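Local coordinates for protein LysR family transcriptional regulator (Vibrio vulnificus, PDB 5B7H) that probably acts as a DNA-binding, OxyR-type LysR-family transcription regulator linked to hydrogen peroxide, represented here by its regulatory domain, at residues A[147-159]-A[166-180]. The protein carries 1 engineered substitution. Sequence-based numbering, arbitrary orientation. Where two conformers were deposited one is given.
Sequences TSLHTLVQMVANG and PQMAIDHGLLDNQNL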
loop_
_atom_site.group_PDB
_atom_site.type_symbol
_atom_site.label_atom_id
_atom_site.label_comp_id
_atom_site.label_asym_id
_atom_site.label_seq_id
_atom_site.Cartn_x
_atom_site.Cartn_y
_atom_site.Cartn_z
ATOM N N THR A 147 -6.265 9.009 0.404
ATOM C CA THR A 147 -6.812 7.701 0.731
ATOM C C THR A 147 -5.755 6.600 0.849
ATOM O O THR A 147 -6.108 5.465 1.167
ATOM C CB THR A 147 -7.897 7.355 -0.295
ATOM O OG1 THR A 147 -7.394 7.769 -1.579
ATOM C CG2 THR A 147 -9.106 8.213 -0.014
ATOM N N SER A 148 -4.478 6.902 0.647
ATOM C CA SER A 148 -3.417 5.936 0.946
ATOM C C SER A 148 -2.136 6.723 1.207
ATOM O O SER A 148 -1.952 7.851 0.703
ATOM C CB SER A 148 -3.205 4.939 -0.219
ATOM O OG SER A 148 -2.557 5.554 -1.328
ATOM N N LEU A 149 -1.235 6.129 2.001
ATOM C CA LEU A 149 -0.005 6.843 2.270
ATOM C C LEU A 149 0.822 7.025 0.982
ATOM O O LEU A 149 1.470 8.074 0.830
ATOM C CB LEU A 149 0.777 6.040 3.317
ATOM C CG LEU A 149 2.082 6.680 3.846
ATOM C CD1 LEU A 149 1.844 8.030 4.445
ATOM C CD2 LEU A 149 2.778 5.765 4.887
ATOM N N HIS A 150 0.827 6.042 0.060
ATOM C CA HIS A 150 1.620 6.220 -1.164
ATOM C C HIS A 150 1.105 7.378 -1.983
ATOM O O HIS A 150 1.899 8.163 -2.531
ATOM C CB HIS A 150 1.528 4.965 -2.018
ATOM C CG HIS A 150 1.961 3.754 -1.287
ATOM N ND1 HIS A 150 1.094 3.017 -0.499
ATOM C CD2 HIS A 150 3.184 3.186 -1.160
ATOM C CE1 HIS A 150 1.770 2.026 0.064
ATOM N NE2 HIS A 150 3.039 2.109 -0.316
ATOM N N THR A 151 -0.216 7.494 -2.107
ATOM C CA THR A 151 -0.741 8.574 -2.958
ATOM C C THR A 151 -0.632 9.929 -2.264
ATOM O O THR A 151 -0.441 10.959 -2.930
ATOM C CB THR A 151 -2.157 8.288 -3.463
ATOM O OG1 THR A 151 -3.038 8.075 -2.349
ATOM C CG2 THR A 151 -2.194 7.100 -4.427
ATOM N N LEU A 152 -0.686 9.940 -0.934
ATOM C CA LEU A 152 -0.398 11.160 -0.194
ATOM C C LEU A 152 1.010 11.661 -0.496
ATOM O O LEU A 152 1.223 12.857 -0.806
ATOM C CB LEU A 152 -0.557 10.866 1.296
ATOM C CG LEU A 152 -0.214 11.962 2.300
ATOM C CD1 LEU A 152 -1.030 13.200 2.032
ATOM C CD2 LEU A 152 -0.466 11.383 3.718
ATOM N N VAL A 153 1.997 10.770 -0.399
ATOM C CA VAL A 153 3.375 11.169 -0.647
ATOM C C VAL A 153 3.563 11.592 -2.100
ATOM O O VAL A 153 4.310 12.549 -2.394
ATOM C CB VAL A 153 4.284 9.991 -0.274
ATOM C CG1 VAL A 153 5.705 10.226 -0.868
ATOM C CG2 VAL A 153 4.290 9.853 1.272
ATOM N N GLN A 154 2.868 10.928 -3.036
ATOM C CA GLN A 154 2.967 11.333 -4.438
ATOM C C GLN A 154 2.422 12.744 -4.654
ATOM O O GLN A 154 2.983 13.502 -5.447
ATOM C CB GLN A 154 2.237 10.347 -5.347
ATOM C CG GLN A 154 2.959 8.985 -5.428
ATOM C CD GLN A 154 2.036 7.814 -5.719
ATOM O OE1 GLN A 154 0.800 7.972 -5.797
ATOM N NE2 GLN A 154 2.619 6.632 -5.790
ATOM N N MET A 155 1.336 13.121 -3.981
ATOM C CA MET A 155 0.860 14.507 -4.108
ATOM C C MET A 155 1.881 15.501 -3.561
ATOM O O MET A 155 2.095 16.570 -4.154
ATOM C CB MET A 155 -0.485 14.721 -3.419
ATOM C CG MET A 155 -1.617 14.024 -4.158
ATOM S SD MET A 155 -3.247 14.392 -3.509
ATOM C CE MET A 155 -3.260 13.433 -1.993
ATOM N N VAL A 156 2.546 15.158 -2.451
ATOM C CA VAL A 156 3.610 16.027 -1.950
ATOM C C VAL A 156 4.736 16.081 -2.969
ATOM O O VAL A 156 5.304 17.152 -3.234
ATOM C CB VAL A 156 4.072 15.522 -0.566
ATOM C CG1 VAL A 156 5.340 16.293 -0.106
ATOM C CG2 VAL A 156 2.944 15.724 0.467
ATOM N N ALA A 157 5.095 14.917 -3.546
ATOM C CA ALA A 157 6.140 14.892 -4.583
ATOM C C ALA A 157 5.782 15.718 -5.811
ATOM O O ALA A 157 6.665 16.201 -6.523
ATOM C CB ALA A 157 6.505 13.468 -4.976
ATOM N N ASN A 158 4.484 15.848 -6.110
ATOM C CA ASN A 158 4.051 16.721 -7.202
ATOM C C ASN A 158 4.133 18.207 -6.842
ATOM O O ASN A 158 3.785 19.057 -7.689
ATOM C CB ASN A 158 2.583 16.317 -7.512
ATOM C CG ASN A 158 2.030 16.921 -8.821
ATOM O OD1 ASN A 158 2.684 16.969 -9.917
ATOM N ND2 ASN A 158 0.804 17.258 -8.737
ATOM N N GLY A 159 4.471 18.534 -5.592
ATOM C CA GLY A 159 4.669 19.910 -5.168
ATOM C C GLY A 159 3.453 20.563 -4.547
ATOM O O GLY A 159 3.439 21.799 -4.381
ATOM N N PRO A 166 5.462 8.531 8.861
ATOM C CA PRO A 166 6.155 7.790 9.915
ATOM C C PRO A 166 7.544 7.345 9.469
ATOM O O PRO A 166 7.793 7.016 8.298
ATOM C CB PRO A 166 5.233 6.575 10.135
ATOM C CG PRO A 166 4.563 6.348 8.822
ATOM C CD PRO A 166 4.428 7.736 8.169
ATOM N N GLN A 167 8.437 7.329 10.454
ATOM C CA GLN A 167 9.820 6.963 10.229
ATOM C C GLN A 167 9.945 5.599 9.599
ATOM O O GLN A 167 10.789 5.408 8.712
ATOM C CB GLN A 167 10.624 7.026 11.523
ATOM C CG GLN A 167 12.140 6.892 11.250
ATOM C CD GLN A 167 12.690 8.051 10.433
ATOM O OE1 GLN A 167 12.378 9.213 10.718
ATOM N NE2 GLN A 167 13.524 7.749 9.446
ATOM N N MET A 168 9.087 4.636 9.998
ATOM C CA MET A 168 9.278 3.317 9.406
ATOM C C MET A 168 9.061 3.321 7.896
ATOM O O MET A 168 9.638 2.493 7.179
ATOM C CB MET A 168 8.423 2.251 10.100
ATOM C CG MET A 168 6.927 2.525 9.992
ATOM S SD MET A 168 5.913 1.117 10.598
ATOM C CE MET A 168 6.347 1.135 12.351
ATOM N N ALA A 169 8.216 4.223 7.391
ATOM C CA ALA A 169 8.046 4.307 5.936
ATOM C C ALA A 169 9.306 4.834 5.266
ATOM O O ALA A 169 9.712 4.323 4.193
ATOM C CB ALA A 169 6.824 5.173 5.606
ATOM N N ILE A 170 9.914 5.868 5.860
ATOM C CA ILE A 170 11.162 6.399 5.326
ATOM C C ILE A 170 12.234 5.327 5.325
ATOM O O ILE A 170 12.970 5.154 4.327
ATOM C CB ILE A 170 11.608 7.614 6.152
ATOM C CG1 ILE A 170 10.537 8.696 6.074
ATOM C CG2 ILE A 170 12.913 8.127 5.600
ATOM C CD1 ILE A 170 10.844 9.876 7.003
ATOM N N ASP A 171 12.327 4.580 6.435
ATOM C CA ASP A 171 13.383 3.565 6.552
ATOM C C ASP A 171 13.206 2.417 5.559
ATOM O O ASP A 171 14.188 1.722 5.257
ATOM C CB ASP A 171 13.351 3.006 7.963
ATOM C CG ASP A 171 13.832 4.026 9.008
ATOM O OD1 ASP A 171 13.659 3.772 10.229
ATOM O OD2 ASP A 171 14.384 5.091 8.640
ATOM N N HIS A 172 12.012 2.265 4.997
ATOM C CA HIS A 172 11.654 1.240 4.021
ATOM C C HIS A 172 11.563 1.766 2.602
ATOM O O HIS A 172 11.022 1.082 1.712
ATOM C CB HIS A 172 10.380 0.523 4.481
ATOM C CG HIS A 172 10.669 -0.572 5.456
ATOM N ND1 HIS A 172 11.004 -1.850 5.052
ATOM C CD2 HIS A 172 10.742 -0.568 6.812
ATOM C CE1 HIS A 172 11.273 -2.586 6.121
ATOM N NE2 HIS A 172 11.109 -1.841 7.199
ATOM N N GLY A 173 12.094 2.946 2.365
ATOM C CA GLY A 173 12.277 3.444 1.015
ATOM C C GLY A 173 11.088 4.137 0.369
ATOM O O GLY A 173 11.087 4.297 -0.856
ATOM N N LEU A 174 10.059 4.507 1.135
ATOM C CA LEU A 174 8.856 5.068 0.521
ATOM C C LEU A 174 9.204 6.311 -0.298
ATOM O O LEU A 174 8.526 6.591 -1.323
ATOM C CB LEU A 174 7.832 5.411 1.620
ATOM C CG LEU A 174 6.483 5.927 1.069
ATOM C CD1 LEU A 174 5.734 4.814 0.338
ATOM C CD2 LEU A 174 5.680 6.439 2.266
ATOM N N LEU A 175 10.230 7.072 0.137
ATOM C CA LEU A 175 10.532 8.317 -0.564
ATOM C C LEU A 175 11.502 8.136 -1.721
ATOM O O LEU A 175 11.768 9.112 -2.442
ATOM C CB LEU A 175 11.111 9.360 0.397
ATOM C CG LEU A 175 10.377 9.456 1.739
ATOM C CD1 LEU A 175 11.016 10.568 2.546
ATOM C CD2 LEU A 175 8.904 9.691 1.605
ATOM N N ASP A 176 11.989 6.936 -1.957
ATOM C CA ASP A 176 13.021 6.746 -2.993
ATOM C C ASP A 176 12.550 7.255 -4.355
ATOM O O ASP A 176 11.401 7.017 -4.810
ATOM C CB ASP A 176 13.329 5.269 -3.160
ATOM C CG ASP A 176 14.264 4.737 -2.088
ATOM O OD1 ASP A 176 14.868 5.536 -1.321
ATOM O OD2 ASP A 176 14.397 3.483 -2.037
ATOM N N ASN A 177 13.450 7.984 -5.009
ATOM C CA ASN A 177 13.243 8.454 -6.375
ATOM C C ASN A 177 12.087 9.457 -6.518
ATOM O O ASN A 177 11.703 9.789 -7.655
ATOM C CB ASN A 177 13.129 7.285 -7.382
ATOM C CG ASN A 177 14.379 6.522 -7.460
ATOM O OD1 ASN A 177 15.427 7.126 -7.571
ATOM N ND2 ASN A 177 14.300 5.194 -7.432
ATOM N N GLN A 178 11.615 10.041 -5.422
ATOM C CA GLN A 178 10.546 11.042 -5.511
ATOM C C GLN A 178 11.018 12.447 -5.233
ATOM O O GLN A 178 10.198 13.363 -5.204
ATOM C CB GLN A 178 9.385 10.676 -4.567
ATOM C CG GLN A 178 8.864 9.261 -4.888
ATOM C CD GLN A 178 7.430 9.093 -4.453
ATOM O OE1 GLN A 178 6.552 9.697 -5.046
ATOM N NE2 GLN A 178 7.193 8.293 -3.398
ATOM N N ASN A 179 12.328 12.637 -5.035
ATOM C CA ASN A 179 12.962 13.955 -4.883
ATOM C C ASN A 179 12.357 14.772 -3.733
ATOM O O ASN A 179 12.082 15.962 -3.893
ATOM C CB ASN A 179 12.929 14.720 -6.216
ATOM C CG ASN A 179 14.045 15.704 -6.337
ATOM O OD1 ASN A 179 14.936 15.728 -5.497
ATOM N ND2 ASN A 179 14.004 16.539 -7.357
ATOM N N LEU A 180 12.203 14.146 -2.553
ATOM C CA LEU A 180 11.609 14.756 -1.369
ATOM C C LEU A 180 12.690 15.093 -0.351
ATOM O O LEU A 180 13.823 14.581 -0.393
ATOM C CB LEU A 180 10.605 13.806 -0.708
ATOM C CG LEU A 180 9.471 13.447 -1.686
ATOM C CD1 LEU A 180 8.679 12.294 -1.148
ATOM C CD2 LEU A 180 8.598 14.658 -1.885
HETATM O O HOH W 1 4.586 7.265 -2.605
HETATM O O HOH W 2 9.368 15.889 -6.115
#
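Leu174 packs against helix 149-157 with both methyl branches. Leu174 CD1 lies 3.4 Å from His150 CD2, obliquely to the imidazole, while CD2 touches both Val153 CG2 and Leu149 CG. Extension of the Leu174 side chain away from its own backbone N (chi1 -176°) carries both methyls to the helix. Beyond it, Leu149 CD2 reaches Ala169 CB in helix 167-171 and CD of its N-cap residue, Pro166. At the other end Leu180 divides its branches in the same way: Leu180 CD1 approaches Val153 CG1 at 3.6 Å, and CD2 rests against Ala157 CA at 3.7 Å, with Val156 CG1 nearby.

Polar links between the segments run through water, as no direct hydrogen bond joins them. The Gln178 side chain lies across Val153, its NE2 3.5 Å from Val153 CG1. Gln178 NE2 donates to Leu174 O at 3.0 Å, within the amide plane, and also to a water that donates to His150 O. The two bonds probably hold the amide in its orientation, and the one to Leu174 O ties across the 173-178 loop, where a type I and a type II beta turn overlap. Gln178 OE1 lies against Gln154 CG and Ala157 CB. A second water donates to both Ala157 O and Gln178 O, each at 2.8 Å, bridging the backbones near the helix end.

Ser148 is the N-cap residue, its OG accepting from Thr151 N and hydrogen-bonded to Glu51 OE2 of the second subunit, whose Ala27 O receives Gln154 NE2. Gly173 closes helix 167-171 with a Schellman motif. The arrangement is a helix-strand-helix unit, with strand 163-166 between the helices, in the periplasmic-binding-protein-like regulatory domain of LysR-type regulators, packed at its dimer interface.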